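Local coordinates for structural protein VP1 (Trichodysplasia spinulosa-associated polyomavirus, PDB 4U60) that forms the jelly-roll pentamers of the polyomavirus coat and engages sialylated glycolipids through a displaced binding site, at the interface of chains A and B. Numbering follows the deposited sequence. Chains: chain A/B, Structural protein VP1.

Contacts 1 and 2 are two patches of one seam between neighbouring VP1 copies in the five-membered assembly, with centres about 23 Å apart. No residue is common to both, but strand 201-208 of chain B begins soon after the contact 1 residues and ends in contact 2 at B:Thr208, where the glycine turn begins. Chain A answers with strands 22-29, 86-99 and 267-279 and the loop residue A:Val100 in contact 1, and with loops in contact 2, where A:Pro215 leads into strand 216-220. Contact 1 uses proline-aromatic packing and water bridges, contact 2 a direct backbone bond, so the chains touch at two well-separated places by different means.

Contact 1: the interface of chains A and B. Residues chain A 26, 98, 100, 268; chain B 195-196.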
# COMPACT_ATOMS: atom_id res chain seq x y z
N GLU A 26 8.13 31.75 -3.51
CA GLU A 26 7.12 31.13 -2.68
C GLU A 26 5.77 31.62 -3.15
O GLU A 26 5.58 32.81 -3.39
CB GLU A 26 7.23 31.60 -1.25
CG GLU A 26 8.12 30.87 -0.30
CD GLU A 26 7.73 31.23 1.14
OE1 GLU A 26 7.67 30.33 1.99
OE2 GLU A 26 7.46 32.42 1.44
N GLU A 98 3.33 21.41 -0.81
CA GLU A 98 2.44 20.80 0.18
C GLU A 98 1.00 21.16 -0.05
O GLU A 98 0.69 22.30 -0.45
CB GLU A 98 2.76 21.32 1.56
CG GLU A 98 4.07 20.93 2.13
CD GLU A 98 4.36 21.69 3.42
OE1 GLU A 98 5.48 22.26 3.50
OE2 GLU A 98 3.50 21.70 4.34
N VAL A 100 -2.29 22.24 1.67
CA VAL A 100 -2.52 23.00 2.89
C VAL A 100 -3.92 22.67 3.40
O VAL A 100 -4.85 22.47 2.62
CB VAL A 100 -2.38 24.51 2.60
CG1 VAL A 100 -2.66 25.33 3.85
CG2 VAL A 100 -0.99 24.79 2.05
N TYR A 268 0.75 24.89 -1.60
CA TYR A 268 1.88 25.77 -1.37
C TYR A 268 3.06 25.30 -2.21
O TYR A 268 3.27 24.10 -2.38
CB TYR A 268 2.26 25.73 0.09
CG TYR A 268 3.59 26.37 0.42
CD1 TYR A 268 3.70 27.74 0.60
CD2 TYR A 268 4.74 25.60 0.53
CE1 TYR A 268 4.91 28.33 0.91
CE2 TYR A 268 5.96 26.17 0.85
CZ TYR A 268 6.03 27.54 1.04
OH TYR A 268 7.25 28.12 1.33
N PRO B 195 2.88 26.29 5.89
CA PRO B 195 4.06 25.90 5.12
C PRO B 195 4.94 27.09 4.69
O PRO B 195 6.08 26.86 4.28
CB PRO B 195 3.45 25.22 3.88
CG PRO B 195 2.18 25.95 3.66
CD PRO B 195 1.65 26.19 5.08
N SER B 196 4.43 28.31 4.75
CA SER B 196 5.21 29.49 4.40
C SER B 196 6.13 29.97 5.53
O SER B 196 6.95 30.87 5.32
CB SER B 196 4.29 30.63 3.95
OG SER B 196 3.67 31.25 5.07
O HOH W 1 7.00 24.41 4.21
O HOH W 2 9.39 30.47 3.93
O HOH W 3 7.09 33.28 4.18
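One face of the A:Tyr268 ring is covered by B:Pro195, whose CB stands 3.5 Å above the ring plane, displaced toward the rim, while the carboxylate oxygen OE1 of A:Glu26 lies in plane at the ring's edge. The modelled approach of that oxygen to the phenol OH of A:Tyr268 is too close, so its detail is doubtful. This is a proline-aromatic contact between neighbouring jelly-roll subunits of the polyomavirus coat protein. CG of the tyrosine is anti to its backbone N (chi1 168°), and the ring extends from strand 267-279 over the loop of chain B. B:Pro195 spans its inner half: CG of the proline is 3.6 Å from CG of the tyrosine. Farther out, the carbonyl O of B:Pro195 sits 3.3 Å from CZ of A:Tyr268, whose CE1 packs on CA of B:Ser196. A rigid, compact proline suits the broad aromatic surface, and the small serine lets the backbone come close to the phenol end. A:Val100 adds its CG2 branch to the proline's CG, the two side chains meeting at about a right angle. A:Glu98, extended beyond CG, lays the flat face of its carboxylate on CB of B:Pro195, with OE1 and OE2 about equally far from it.

Water completes the polar side. Water 1 links OE1 of A:Glu98, at 2.7 Å, to the carbonyl O of B:Pro195, at 2.6 Å; a glutamate suits this place because its carboxylate can cover the proline and still hold the water. Two waters bridge the carbonyl O of B:Ser196 to A:Glu26, whose two carboxylate oxygens can each hold one: water 2 at OE1 and water 3 at OE2, with OE2 of A:Glu26 2.9 Å from water 3.

Contact 2: the interface of chains A and B. Residues chain A 126, 214-215; chain B 208-210, 213.
The carbonyl O of B:Gly209 accepts a hydrogen bond from the side-chain hydroxyl OG1 of B:Thr213, 2.6 Å away, and packs against CB of A:Pro214 at 3.3 Å. The hydroxyl approaches in the carbonyl plane, on a lone pair. This bond ties the glycine turn that follows strand 201-208 of the jelly roll, a turn that docks on the proline pair of the neighbouring VP1 subunit. Threonine suits the place because it both donates to the turn and offers a methyl to the partner. With OG1 anti to its carbonyl carbon (chi1 -46°), the hydroxyl points back at the turn and also touches CG of A:Pro214 at 3.5 Å. The methyl CG2 meets that same ring carbon at 3.8 Å.

Across the interface the amide N of B:Gly209 donates to the carbonyl O of A:Pro215, over 2.9 Å and with 154° at the hydrogen. Having no side chain, B:Gly209 can lie close against both prolines; its CA is 4.0 Å from CD of A:Pro215. The prolines, whose rings restrict the backbone, present a stiff surface with the acceptor carbonyl at its end. B:Gly210, with a positive phi, is at ease in a conformation that most residues avoid. With CG between the backbone N and the carbonyl carbon (chi1 63°), the extended A:Glu126 chain brings carboxylate oxygen OE1 within 3.3 Å of CA of B:Gly210.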
# COMPACT_ATOMS: atom_id res chain seq x y z
N GLU A 126 -15.16 12.86 1.67
CA GLU A 126 -14.66 11.55 1.30
C GLU A 126 -14.98 11.23 -0.16
O GLU A 126 -15.85 11.85 -0.77
CB GLU A 126 -15.23 10.49 2.26
CG GLU A 126 -16.75 10.34 2.20
CD GLU A 126 -17.32 9.36 3.20
OE1 GLU A 126 -16.57 8.89 4.10
OE2 GLU A 126 -18.53 9.03 3.09
N PRO A 214 -11.88 6.38 1.35
CA PRO A 214 -11.12 7.22 2.28
C PRO A 214 -10.08 8.07 1.55
O PRO A 214 -9.28 7.53 0.78
CB PRO A 214 -10.44 6.20 3.19
CG PRO A 214 -11.29 4.96 3.13
CD PRO A 214 -11.82 4.95 1.71
N PRO A 215 -10.07 9.41 1.78
CA PRO A 215 -8.92 10.21 1.34
C PRO A 215 -7.67 9.79 2.11
O PRO A 215 -7.75 9.56 3.32
CB PRO A 215 -9.33 11.64 1.68
CG PRO A 215 -10.84 11.60 1.76
CD PRO A 215 -11.14 10.26 2.35
N THR B 208 -6.11 9.66 7.02
CA THR B 208 -6.87 8.63 6.31
C THR B 208 -8.30 8.78 6.76
O THR B 208 -8.60 8.65 7.95
CB THR B 208 -6.39 7.23 6.68
OG1 THR B 208 -5.03 7.07 6.23
CG2 THR B 208 -7.30 6.17 6.00
N GLY B 209 -9.20 9.08 5.82
CA GLY B 209 -10.55 9.40 6.19
C GLY B 209 -11.53 8.26 6.02
O GLY B 209 -11.20 7.09 6.30
N GLY B 210 -12.72 8.60 5.55
CA GLY B 210 -13.82 7.65 5.38
C GLY B 210 -14.56 7.40 6.67
O GLY B 210 -14.26 8.02 7.71
N THR B 213 -13.30 3.15 8.29
CA THR B 213 -12.02 2.68 7.78
C THR B 213 -11.14 1.96 8.82
O THR B 213 -11.02 2.41 9.94
CB THR B 213 -11.26 3.90 7.25
OG1 THR B 213 -12.17 4.67 6.47
CG2 THR B 213 -10.11 3.50 6.41